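Local coordinates for short-chain dehydrogenase/reductase SDR (Paraburkholderia phymatum, PDB 5VA8), which binds NADP and belongs to the short-chain dehydrogenase/reductase family, so it may act as an NADP(H)-dependent oxidoreductase, at residues 30-35 and 42-47; 54-59 and 67-72; 122-127 and 166-171; 146-151 and 159-164. All coordinates share one frame; numbering follows the deposited sequence.

Interaction 1: residues 30-35 and 42-47; sequences GCAEAL and VTIVAR. With NAP (NADP nicotinamide-adenine-dinucleotide phosphate), chain E.
Apolar packing joins A32 and L35 of helix 26-37 to V42 and I44 on the underlying strand 41-46, whose direction runs nearly antiparallel to the helix segment at 169° with axes 9.2 Å apart. The closest apolar touch is A32 CB on I44 CG2, 3.6 Å. I44 presents that methyl because CG2 stands anti to the carbonyl carbon while CG1 takes the place between N and C (chi1 57°). One turn further along the helix, L35 meets the strand with its CB rather than its branched end, 4.1 Å from V42 CG1. The same V42 methyl also lies 3.9 Å from A32 O, so it sits against the helix backbone as well as a side chain. I59 of helix 49-63 closes over A32, and L35 continues onto A18 and V20 of the adjacent strand 17-20.

Polar contacts gather where the strand ends, on the 2'-phosphate of NADP. R47 grips O1X twice, through its backbone N at 2.8 Å and through NE at 2.7 Å, the latter nearly straight (165°). Its NH2 takes O2X at 2.9 Å, which places the phosphorus at the guanidinium edge, in plane. One face of the guanidinium is laid over the adenine, N7A lying 3.2 Å from its plane and displaced toward the rim. The bend at chi3 folds the chain back over the base. Helix 26-37 and strand 41-46 belong to the first beta-alpha-beta unit of a Rossmann fold, and an arginine just after the second strand is common among NADP-preferring SDR enzymes.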
# COMPACT_ATOMS: atom_id res chain seq x y z
N GLY A 30 -28.75 -2.55 1.35
CA GLY A 30 -28.24 -3.68 0.58
C GLY A 30 -27.60 -4.74 1.47
O GLY A 30 -27.76 -5.94 1.22
N CYS A 31 -26.86 -4.31 2.49
CA CYS A 31 -26.27 -5.26 3.43
C CYS A 31 -27.35 -5.97 4.24
O CYS A 31 -27.29 -7.20 4.43
CB CYS A 31 -25.28 -4.57 4.37
SG CYS A 31 -23.82 -3.93 3.54
N ALA A 32 -28.34 -5.22 4.73
CA ALA A 32 -29.41 -5.83 5.51
C ALA A 32 -30.17 -6.86 4.69
O ALA A 32 -30.48 -7.95 5.19
CB ALA A 32 -30.36 -4.76 6.03
N GLU A 33 -30.50 -6.53 3.44
CA GLU A 33 -31.25 -7.47 2.60
C GLU A 33 -30.43 -8.72 2.33
O GLU A 33 -30.98 -9.83 2.31
CB GLU A 33 -31.65 -6.80 1.28
CG GLU A 33 -32.57 -5.60 1.49
CD GLU A 33 -33.43 -5.27 0.29
OE1 GLU A 33 -34.26 -6.13 -0.09
OE2 GLU A 33 -33.30 -4.15 -0.27
N ALA A 34 -29.13 -8.57 2.09
CA ALA A 34 -28.31 -9.74 1.77
C ALA A 34 -28.13 -10.64 2.98
O ALA A 34 -28.18 -11.87 2.85
CB ALA A 34 -26.95 -9.29 1.23
N LEU A 35 -27.95 -10.06 4.17
CA LEU A 35 -27.87 -10.87 5.38
C LEU A 35 -29.19 -11.57 5.67
O LEU A 35 -29.22 -12.77 5.96
CB LEU A 35 -27.43 -10.01 6.57
CG LEU A 35 -26.00 -9.47 6.49
CD1 LEU A 35 -25.76 -8.38 7.55
CD2 LEU A 35 -24.99 -10.60 6.64
N VAL A 42 -32.13 -9.37 11.40
CA VAL A 42 -31.47 -8.08 11.23
C VAL A 42 -32.20 -7.01 12.03
O VAL A 42 -33.43 -6.95 12.04
CB VAL A 42 -31.35 -7.67 9.75
CG1 VAL A 42 -30.38 -8.60 9.01
CG2 VAL A 42 -32.72 -7.63 9.07
N THR A 43 -31.42 -6.17 12.70
CA THR A 43 -31.90 -4.94 13.31
C THR A 43 -31.37 -3.80 12.46
O THR A 43 -30.14 -3.65 12.34
CB THR A 43 -31.42 -4.83 14.75
OG1 THR A 43 -32.00 -5.88 15.53
CG2 THR A 43 -31.81 -3.48 15.35
N ILE A 44 -32.26 -3.04 11.83
CA ILE A 44 -31.86 -1.95 10.94
C ILE A 44 -32.13 -0.63 11.64
O ILE A 44 -33.13 -0.46 12.34
CB ILE A 44 -32.55 -2.01 9.56
CG1 ILE A 44 -34.07 -1.99 9.66
CG2 ILE A 44 -32.10 -3.26 8.79
CD1 ILE A 44 -34.74 -1.87 8.28
N VAL A 45 -31.21 0.31 11.44
CA VAL A 45 -31.20 1.60 12.13
C VAL A 45 -31.23 2.71 11.09
O VAL A 45 -30.45 2.68 10.13
CB VAL A 45 -29.95 1.74 13.02
CG1 VAL A 45 -29.94 3.11 13.68
CG2 VAL A 45 -29.90 0.63 14.09
N ALA A 46 -32.12 3.68 11.29
CA ALA A 46 -32.11 4.90 10.48
C ALA A 46 -32.84 5.99 11.27
O ALA A 46 -33.55 5.70 12.22
CB ALA A 46 -32.77 4.69 9.11
N ARG A 47 -32.65 7.24 10.84
CA ARG A 47 -33.23 8.35 11.59
C ARG A 47 -34.71 8.54 11.28
O ARG A 47 -35.49 8.84 12.19
CB ARG A 47 -32.45 9.63 11.30
CG ARG A 47 -31.01 9.59 11.82
CD ARG A 47 -30.17 10.72 11.25
NE ARG A 47 -30.10 10.64 9.79
CZ ARG A 47 -29.36 11.45 9.04
NH1 ARG A 47 -28.62 12.40 9.61
NH2 ARG A 47 -29.36 11.33 7.72
PA NAP E . -27.96 6.63 1.22
O1A NAP E . -28.51 5.92 0.05
O2A NAP E . -28.35 8.09 1.35
O5B NAP E . -28.42 5.81 2.52
C5B NAP E . -28.03 6.29 3.81
C4B NAP E . -28.84 5.53 4.83
O4B NAP E . -28.28 5.78 6.14
C3B NAP E . -30.31 5.94 4.93
O3B NAP E . -31.08 4.82 5.34
C2B NAP E . -30.26 7.01 6.02
O2B NAP E . -31.60 7.20 6.55
C1B NAP E . -29.27 6.35 6.98
N9A NAP E . -28.58 7.28 7.87
C8A NAP E . -27.78 8.33 7.50
N7A NAP E . -27.20 8.94 8.50
C5A NAP E . -27.65 8.25 9.61
C6A NAP E . -27.42 8.41 10.99
N6A NAP E . -26.62 9.36 11.51
N1A NAP E . -28.04 7.56 11.84
C2A NAP E . -28.83 6.61 11.33
N3A NAP E . -29.12 6.36 10.05
C4A NAP E . -28.50 7.23 9.24
O3 NAP E . -26.37 6.57 1.23
PN NAP E . -25.32 5.47 0.72
O1N NAP E . -25.82 4.12 1.03
O2N NAP E . -24.96 5.81 -0.67
O5D NAP E . -24.08 5.84 1.66
C5D NAP E . -23.81 5.09 2.87
C4D NAP E . -22.43 5.52 3.32
O4D NAP E . -21.46 5.11 2.33
C3D NAP E . -22.23 7.02 3.52
O3D NAP E . -21.34 7.28 4.60
C2D NAP E . -21.59 7.44 2.20
O2D NAP E . -20.82 8.64 2.27
C1D NAP E . -20.69 6.22 1.97
N1N NAP E . -20.25 6.05 0.57
C2N NAP E . -21.15 6.08 -0.43
C3N NAP E . -20.73 5.86 -1.73
C7N NAP E . -21.63 5.85 -2.93
O7N NAP E . -21.14 6.08 -4.05
N7N NAP E . -22.94 5.73 -2.73
C4N NAP E . -19.40 5.53 -1.95
C5N NAP E . -18.50 5.52 -0.90
C6N NAP E . -18.94 5.80 0.36
P2B NAP E . -31.98 8.52 7.39
O1X NAP E . -31.25 8.41 8.70
O2X NAP E . -31.54 9.74 6.58
O3X NAP E . -33.51 8.43 7.52

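Interaction 2: residues 54-59 and 67-72; sequences ATAAAI and VQAVAC
Methyl groups carry most of this contact: A56 and I59 of helix 49-63 lie on V67 and A69 of strand 67-71, the strand at one border of the chain's parallel sheet. V67 serves both helix residues by dividing its two branches. With CG1 anti to the backbone N (chi1 -179°), that methyl reaches A56 CB at 3.9 Å, and CG2 turns to I59 CG2 at 3.7 Å. The side chains of I59 and V67 cross at about a right angle. A56 also touches the next strand residue that faces the helix, its CB 4.0 Å from A69 CB.

Backbone packing supplements these touches, since V67 CG1 stands 4.0 Å from A56 O. The helix and strand segments run antiparallel at 174°, with axes 8.4 Å apart, as expected within the second beta-alpha-beta unit, where helix 49-63 returns the chain from strand 41-46. Polar groups of the strand are served by neighbours: V67 O receives R60 NH2, and Q68 NE2, on the other sheet face, binds T43 OG1 and A86 O. I59 also leans on A36 of helix 26-37. The side-chain contacts are all apolar, and the small alanine methyls are consistent with the close approach.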
# COMPACT_ATOMS: atom_id res chain seq x y z
N ALA A 54 -40.86 1.13 6.24
CA ALA A 54 -41.18 0.51 4.97
C ALA A 54 -40.13 -0.52 4.58
O ALA A 54 -40.45 -1.65 4.17
CB ALA A 54 -41.32 1.58 3.89
N THR A 55 -38.85 -0.16 4.71
CA THR A 55 -37.79 -1.12 4.42
C THR A 55 -37.86 -2.32 5.37
O THR A 55 -37.64 -3.46 4.95
CB THR A 55 -36.43 -0.43 4.51
OG1 THR A 55 -36.35 0.53 3.44
CG2 THR A 55 -35.29 -1.43 4.37
N ALA A 56 -38.17 -2.08 6.65
CA ALA A 56 -38.31 -3.20 7.57
C ALA A 56 -39.41 -4.15 7.11
O ALA A 56 -39.22 -5.38 7.10
CB ALA A 56 -38.57 -2.70 8.99
N ALA A 57 -40.56 -3.60 6.69
CA ALA A 57 -41.65 -4.45 6.21
C ALA A 57 -41.24 -5.22 4.96
O ALA A 57 -41.59 -6.39 4.81
CB ALA A 57 -42.89 -3.60 5.94
N ALA A 58 -40.50 -4.57 4.06
CA ALA A 58 -40.06 -5.25 2.85
C ALA A 58 -39.15 -6.43 3.17
O ALA A 58 -39.30 -7.51 2.59
CB ALA A 58 -39.34 -4.26 1.93
N ILE A 59 -38.20 -6.25 4.09
CA ILE A 59 -37.27 -7.33 4.40
C ILE A 59 -38.00 -8.48 5.09
O ILE A 59 -37.73 -9.66 4.80
CB ILE A 59 -36.10 -6.80 5.25
CG1 ILE A 59 -35.28 -5.80 4.43
CG2 ILE A 59 -35.20 -7.94 5.73
CD1 ILE A 59 -34.18 -5.09 5.25
N VAL A 67 -37.09 -8.99 11.88
CA VAL A 67 -36.56 -7.67 11.56
C VAL A 67 -36.98 -6.69 12.64
O VAL A 67 -38.18 -6.53 12.92
CB VAL A 67 -37.04 -7.18 10.18
CG1 VAL A 67 -36.45 -5.81 9.89
CG2 VAL A 67 -36.65 -8.18 9.10
N GLN A 68 -36.00 -6.05 13.25
CA GLN A 68 -36.24 -4.96 14.19
C GLN A 68 -35.83 -3.65 13.54
O GLN A 68 -34.84 -3.58 12.82
CB GLN A 68 -35.47 -5.16 15.48
CG GLN A 68 -35.89 -6.42 16.19
CD GLN A 68 -35.22 -6.59 17.53
OE1 GLN A 68 -35.86 -6.99 18.50
NE2 GLN A 68 -33.93 -6.29 17.59
N ALA A 69 -36.62 -2.61 13.79
CA ALA A 69 -36.34 -1.28 13.26
C ALA A 69 -36.13 -0.35 14.44
O ALA A 69 -36.97 -0.29 15.34
CB ALA A 69 -37.49 -0.78 12.37
N VAL A 70 -35.01 0.37 14.43
CA VAL A 70 -34.71 1.35 15.47
C VAL A 70 -34.58 2.71 14.80
O VAL A 70 -33.70 2.89 13.95
CB VAL A 70 -33.43 1.01 16.24
CG1 VAL A 70 -33.14 2.08 17.30
CG2 VAL A 70 -33.53 -0.36 16.87
N ALA A 71 -35.44 3.66 15.19
CA ALA A 71 -35.38 5.02 14.67
C ALA A 71 -34.45 5.85 15.57
O ALA A 71 -34.84 6.25 16.67
CB ALA A 71 -36.77 5.64 14.60
N CYS A 72 -33.24 6.11 15.09
CA CYS A 72 -32.31 6.90 15.89
C CYS A 72 -31.16 7.37 15.01
O CYS A 72 -30.93 6.85 13.92
CB CYS A 72 -31.76 6.10 17.08
SG CYS A 72 -30.56 4.85 16.55

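Interaction 3: residues 122-127 and 166-171; sequences LTPIEL and SGLTGF
Segments 122-127 and 166-171 run side by side in the same general direction, their axes inclined by 30° and 10.0 Å apart at closest approach, with a kink in the first where P124 N lacks a bond to the preceding turn. This is helix-helix packing on one side of the Rossmann-fold sheet, between the long helices 110-138 and 159-179.

I125 is the main projection from the first helix, and it touches both L168 and F171. L168 extends its branch point away from the backbone N (chi1 175°), which carries its end across to the neighbouring helix although its CB does not aim there. Its two methyls then share the work: CD1 packs on I125 CG1 at 3.7 Å, while CD2 meets the proline ring at P124 CG, 3.9 Å away. The proline and leucine side chains meet at a slant.

F171 of this subunit is also covered by W113 of the second subunit, whose ring meets it edge-to-face; the same tryptophan packs on L122 and I125. The contact therefore continues from the core of one chain into the subunit interface. I125 meets the phenylalanine ring obliquely. Its CG2 approaches CE2 of F171 at 3.9 Å. Its CD1 lies 3.6 Å from F171 CD2, and that same ring carbon takes the closest touch, from I125 CG1 at 3.5 Å.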
# COMPACT_ATOMS: atom_id res chain seq x y z
N LEU A 122 -15.54 7.69 15.18
CA LEU A 122 -15.74 7.32 16.58
C LEU A 122 -17.01 6.50 16.78
O LEU A 122 -17.04 5.65 17.67
CB LEU A 122 -15.74 8.58 17.46
CG LEU A 122 -14.47 9.43 17.36
CD1 LEU A 122 -14.53 10.59 18.36
CD2 LEU A 122 -13.22 8.59 17.57
N THR A 123 -18.06 6.74 15.98
CA THR A 123 -19.27 5.93 16.09
C THR A 123 -19.00 4.46 15.80
O THR A 123 -19.35 3.61 16.65
CB THR A 123 -20.37 6.53 15.19
OG1 THR A 123 -20.91 7.70 15.83
CG2 THR A 123 -21.51 5.54 14.93
N PRO A 124 -18.36 4.07 14.69
CA PRO A 124 -18.03 2.65 14.51
C PRO A 124 -17.17 2.08 15.62
O PRO A 124 -17.37 0.93 16.04
CB PRO A 124 -17.28 2.61 13.17
CG PRO A 124 -17.65 3.85 12.47
CD PRO A 124 -18.05 4.88 13.49
N ILE A 125 -16.20 2.86 16.11
CA ILE A 125 -15.32 2.40 17.19
C ILE A 125 -16.12 2.12 18.46
O ILE A 125 -15.92 1.09 19.13
CB ILE A 125 -14.21 3.43 17.44
CG1 ILE A 125 -13.23 3.43 16.25
CG2 ILE A 125 -13.44 3.14 18.75
CD1 ILE A 125 -12.18 4.53 16.31
N GLU A 126 -17.04 3.02 18.81
CA GLU A 126 -17.81 2.81 20.02
C GLU A 126 -18.77 1.63 19.89
O GLU A 126 -19.03 0.94 20.88
CB GLU A 126 -18.55 4.09 20.39
CG GLU A 126 -17.61 5.17 20.93
CD GLU A 126 -16.97 4.80 22.26
OE1 GLU A 126 -17.53 5.18 23.31
OE2 GLU A 126 -15.92 4.12 22.26
N LEU A 127 -19.31 1.37 18.69
CA LEU A 127 -20.17 0.21 18.54
C LEU A 127 -19.37 -1.08 18.61
O LEU A 127 -19.87 -2.08 19.14
CB LEU A 127 -20.97 0.28 17.23
CG LEU A 127 -22.14 1.27 17.31
CD1 LEU A 127 -22.72 1.58 15.92
CD2 LEU A 127 -23.22 0.71 18.23
N SER A 166 -10.04 7.44 7.02
CA SER A 166 -8.68 6.92 7.15
C SER A 166 -8.31 6.73 8.62
O SER A 166 -7.57 5.79 8.96
CB SER A 166 -7.69 7.87 6.47
OG SER A 166 -7.90 7.87 5.06
N GLY A 167 -8.80 7.62 9.48
CA GLY A 167 -8.60 7.44 10.92
C GLY A 167 -9.21 6.16 11.42
O GLY A 167 -8.58 5.40 12.16
N LEU A 168 -10.47 5.91 11.04
CA LEU A 168 -11.09 4.64 11.42
C LEU A 168 -10.24 3.47 10.95
O LEU A 168 -9.97 2.53 11.71
CB LEU A 168 -12.49 4.53 10.81
CG LEU A 168 -13.17 3.18 11.06
CD1 LEU A 168 -13.36 2.97 12.56
CD2 LEU A 168 -14.52 3.11 10.34
N THR A 169 -9.82 3.51 9.68
CA THR A 169 -9.14 2.37 9.08
C THR A 169 -7.83 2.06 9.79
O THR A 169 -7.49 0.88 10.00
CB THR A 169 -8.89 2.67 7.60
OG1 THR A 169 -10.15 2.93 6.97
CG2 THR A 169 -8.23 1.47 6.92
N GLY A 170 -7.07 3.10 10.16
CA GLY A 170 -5.83 2.88 10.88
C GLY A 170 -6.05 2.25 12.24
O GLY A 170 -5.26 1.41 12.69
N PHE A 171 -7.13 2.64 12.93
CA PHE A 171 -7.45 2.01 14.21
C PHE A 171 -7.92 0.58 14.01
O PHE A 171 -7.52 -0.32 14.77
CB PHE A 171 -8.51 2.82 14.96
CG PHE A 171 -9.09 2.06 16.13
CD1 PHE A 171 -8.36 1.92 17.29
CD2 PHE A 171 -10.35 1.47 16.03
CE1 PHE A 171 -8.88 1.19 18.37
CE2 PHE A 171 -10.87 0.75 17.10
CZ PHE A 171 -10.14 0.62 18.27

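Interaction 4: residues 146-151 and 159-164; sequences ITSSSV and GLSNGA. With TCE (3,3',3''-phosphanetriyltripropanoic acid), chain F; NAP (NADP nicotinamide-adenine-dinucleotide phosphate), chain E.
The torsions of S150 and S161 bring two hydroxyls within bonding distance: S150 OG stands between its own N and carbonyl carbon (chi1 71°), whereas S161 OG points opposite its backbone N (chi1 174°). S150 OG donates to S161 OG at 2.9 Å. S161 OG in turn donates at 2.6 Å to O15 of the bound phosphanetriyltripropanoic acid (TCE), a carboxyl group that is probably ionised. R165 NE also bonds S161 OG; R165 NH2 and R221 NH2 bond TCE directly, and their charge probably favours the carboxylates.

A second donor reaches O15 from S148 OG, at 2.7 Å. This hydroxyl accepts S150 N at 3.0 Å in a nearly straight bond (171°), an ST turn that ties it to the 3-10 segment 149-151. S149 OG binds O12 of TCE at 2.7 Å. The T147 carbonyl lies against the nicotinamide, its O 3.4 Å from NADP C6N, and TCE lies over that ring. N162 OD1 lies 3.2 Å from S150 CB but takes its hydrogen bond from I155 N. SDR enzymes usually carry their active-site serine and Tyr-X-X-X-Lys motif in this loop and helix start; by spacing, S161 and R165 probably hold the tyrosine and lysine positions.

The serine-rich loop leaves strand 141-146 and returns into the first turn of helix 159-179. V151 packs against R165, S166 and T169 of that helix and L190 of strand 184-191, while L160 touches W113 and A116 of helix 110-138 of the same chain.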
# COMPACT_ATOMS: atom_id res chain seq x y z
N ILE A 146 -18.44 -0.02 6.63
CA ILE A 146 -18.58 0.62 5.32
C ILE A 146 -17.80 1.92 5.36
O ILE A 146 -18.12 2.82 6.14
CB ILE A 146 -20.06 0.88 4.99
CG1 ILE A 146 -20.83 -0.44 4.89
CG2 ILE A 146 -20.17 1.70 3.68
CD1 ILE A 146 -22.33 -0.22 4.65
N THR A 147 -16.76 2.01 4.52
CA THR A 147 -15.93 3.21 4.52
C THR A 147 -16.04 3.87 3.15
O THR A 147 -17.13 4.31 2.78
CB THR A 147 -14.48 2.90 4.93
OG1 THR A 147 -13.86 1.98 4.02
CG2 THR A 147 -14.45 2.31 6.35
N SER A 148 -14.95 3.91 2.38
CA SER A 148 -14.93 4.66 1.13
C SER A 148 -13.62 4.40 0.41
O SER A 148 -12.60 4.14 1.04
CB SER A 148 -15.06 6.17 1.38
OG SER A 148 -15.02 6.88 0.15
N SER A 149 -13.66 4.52 -0.92
CA SER A 149 -12.43 4.57 -1.69
C SER A 149 -11.53 5.72 -1.26
O SER A 149 -10.34 5.71 -1.58
CB SER A 149 -12.75 4.71 -3.18
OG SER A 149 -13.22 6.03 -3.46
N SER A 150 -12.08 6.72 -0.55
CA SER A 150 -11.30 7.88 -0.09
C SER A 150 -10.12 7.49 0.79
O SER A 150 -9.18 8.29 0.92
CB SER A 150 -12.21 8.84 0.68
OG SER A 150 -12.55 8.27 1.95
N VAL A 151 -10.12 6.30 1.40
CA VAL A 151 -8.97 5.90 2.21
C VAL A 151 -7.84 5.34 1.35
O VAL A 151 -6.70 5.28 1.83
CB VAL A 151 -9.37 4.86 3.28
CG1 VAL A 151 -10.57 5.35 4.09
CG2 VAL A 151 -9.66 3.53 2.66
N GLY A 159 -12.42 16.05 1.64
CA GLY A 159 -11.36 16.00 2.64
C GLY A 159 -11.81 15.49 3.99
O GLY A 159 -11.04 14.82 4.69
N LEU A 160 -13.05 15.80 4.39
CA LEU A 160 -13.53 15.34 5.70
C LEU A 160 -13.63 13.82 5.74
O LEU A 160 -13.41 13.21 6.80
CB LEU A 160 -14.88 15.97 6.03
CG LEU A 160 -14.87 17.49 6.24
CD1 LEU A 160 -16.29 18.03 6.29
CD2 LEU A 160 -14.13 17.85 7.54
N SER A 161 -13.97 13.20 4.61
CA SER A 161 -13.99 11.74 4.50
C SER A 161 -12.57 11.19 4.40
O SER A 161 -12.22 10.21 5.08
CB SER A 161 -14.80 11.31 3.28
OG SER A 161 -14.71 9.91 3.07
N ASN A 162 -11.75 11.81 3.54
CA ASN A 162 -10.35 11.43 3.39
C ASN A 162 -9.70 11.30 4.75
O ASN A 162 -8.96 10.34 5.01
CB ASN A 162 -9.60 12.48 2.56
CG ASN A 162 -10.15 12.64 1.15
OD1 ASN A 162 -10.86 11.77 0.63
ND2 ASN A 162 -9.81 13.76 0.51
N GLY A 163 -9.97 12.25 5.63
CA GLY A 163 -9.45 12.20 6.98
C GLY A 163 -10.17 11.23 7.90
O GLY A 163 -9.54 10.31 8.42
N ALA A 164 -11.47 11.43 8.12
CA ALA A 164 -12.14 10.66 9.18
C ALA A 164 -12.11 9.17 8.89
O ALA A 164 -11.88 8.36 9.80
CB ALA A 164 -13.58 11.15 9.35
O16 TCE F . -17.73 10.08 2.19
C14 TCE F . -17.34 9.50 1.14
O15 TCE F . -16.13 9.18 1.00
C5 TCE F . -18.34 9.20 0.02
C2 TCE F . -17.56 8.82 -1.23
P TCE F . -18.75 8.18 -2.51
C3 TCE F . -20.28 9.20 -2.59
C6 TCE F . -19.77 10.53 -3.12
C8 TCE F . -20.93 11.50 -3.11
O10 TCE F . -21.19 12.13 -4.16
O9 TCE F . -21.62 11.66 -2.06
C1 TCE F . -17.89 8.09 -4.13
C4 TCE F . -16.70 7.15 -3.97
C11 TCE F . -15.95 7.14 -5.29
O12 TCE F . -14.95 6.39 -5.46
O13 TCE F . -16.34 7.91 -6.21
PA NAP E . -27.96 6.63 1.22
O1A NAP E . -28.51 5.92 0.05
O2A NAP E . -28.35 8.09 1.35
O5B NAP E . -28.42 5.81 2.52
C5B NAP E . -28.03 6.29 3.81
C4B NAP E . -28.84 5.53 4.83
O4B NAP E . -28.28 5.78 6.14
C3B NAP E . -30.31 5.94 4.93
O3B NAP E . -31.08 4.82 5.34
C2B NAP E . -30.26 7.01 6.02
O2B NAP E . -31.60 7.20 6.55
C1B NAP E . -29.27 6.35 6.98
N9A NAP E . -28.58 7.28 7.87
C8A NAP E . -27.78 8.33 7.50
N7A NAP E . -27.20 8.94 8.50
C5A NAP E . -27.65 8.25 9.61
C6A NAP E . -27.42 8.41 10.99
N6A NAP E . -26.62 9.36 11.51
N1A NAP E . -28.04 7.56 11.84
C2A NAP E . -28.83 6.61 11.33
N3A NAP E . -29.12 6.36 10.05
C4A NAP E . -28.50 7.23 9.24
O3 NAP E . -26.37 6.57 1.23
PN NAP E . -25.32 5.47 0.72
O1N NAP E . -25.82 4.12 1.03
O2N NAP E . -24.96 5.81 -0.67
O5D NAP E . -24.08 5.84 1.66
C5D NAP E . -23.81 5.09 2.87
C4D NAP E . -22.43 5.52 3.32
O4D NAP E . -21.46 5.11 2.33
C3D NAP E . -22.23 7.02 3.52
O3D NAP E . -21.34 7.28 4.60
C2D NAP E . -21.59 7.44 2.20
O2D NAP E . -20.82 8.64 2.27
C1D NAP E . -20.69 6.22 1.97
N1N NAP E . -20.25 6.05 0.57
C2N NAP E . -21.15 6.08 -0.43
C3N NAP E . -20.73 5.86 -1.73
C7N NAP E . -21.63 5.85 -2.93
O7N NAP E . -21.14 6.08 -4.05
N7N NAP E . -22.94 5.73 -2.73
C4N NAP E . -19.40 5.53 -1.95
C5N NAP E . -18.50 5.52 -0.90
C6N NAP E . -18.94 5.80 0.36
P2B NAP E . -31.98 8.52 7.39
O1X NAP E . -31.25 8.41 8.70
O2X NAP E . -31.54 9.74 6.58
O3X NAP E . -33.51 8.43 7.52

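Interactions 1 and 2 are consecutive in the chain and lie 8 Å apart between centres, on neighbouring strands: I44 N is 2.8 Å from Q68 O, a probable hydrogen bond, and V45 CG1 packs on C72 SG at 3.4 Å. Interactions 3 and 4 share helix 159-179, with centres 11 Å apart, and meet where L168 CD2 lies 4.1 Å from T147 CG2. NADP links the two groups, which also touch where C31 SG lies 4.1 Å from I146 CD1: R47 binds its 2'-phosphate, and interaction 4, about 22 Å from interaction 1 between centres, flanks its nicotinamide and TCE. Interaction 3 does not touch the cofactor, P124's side chain being about 9 Å from NADP.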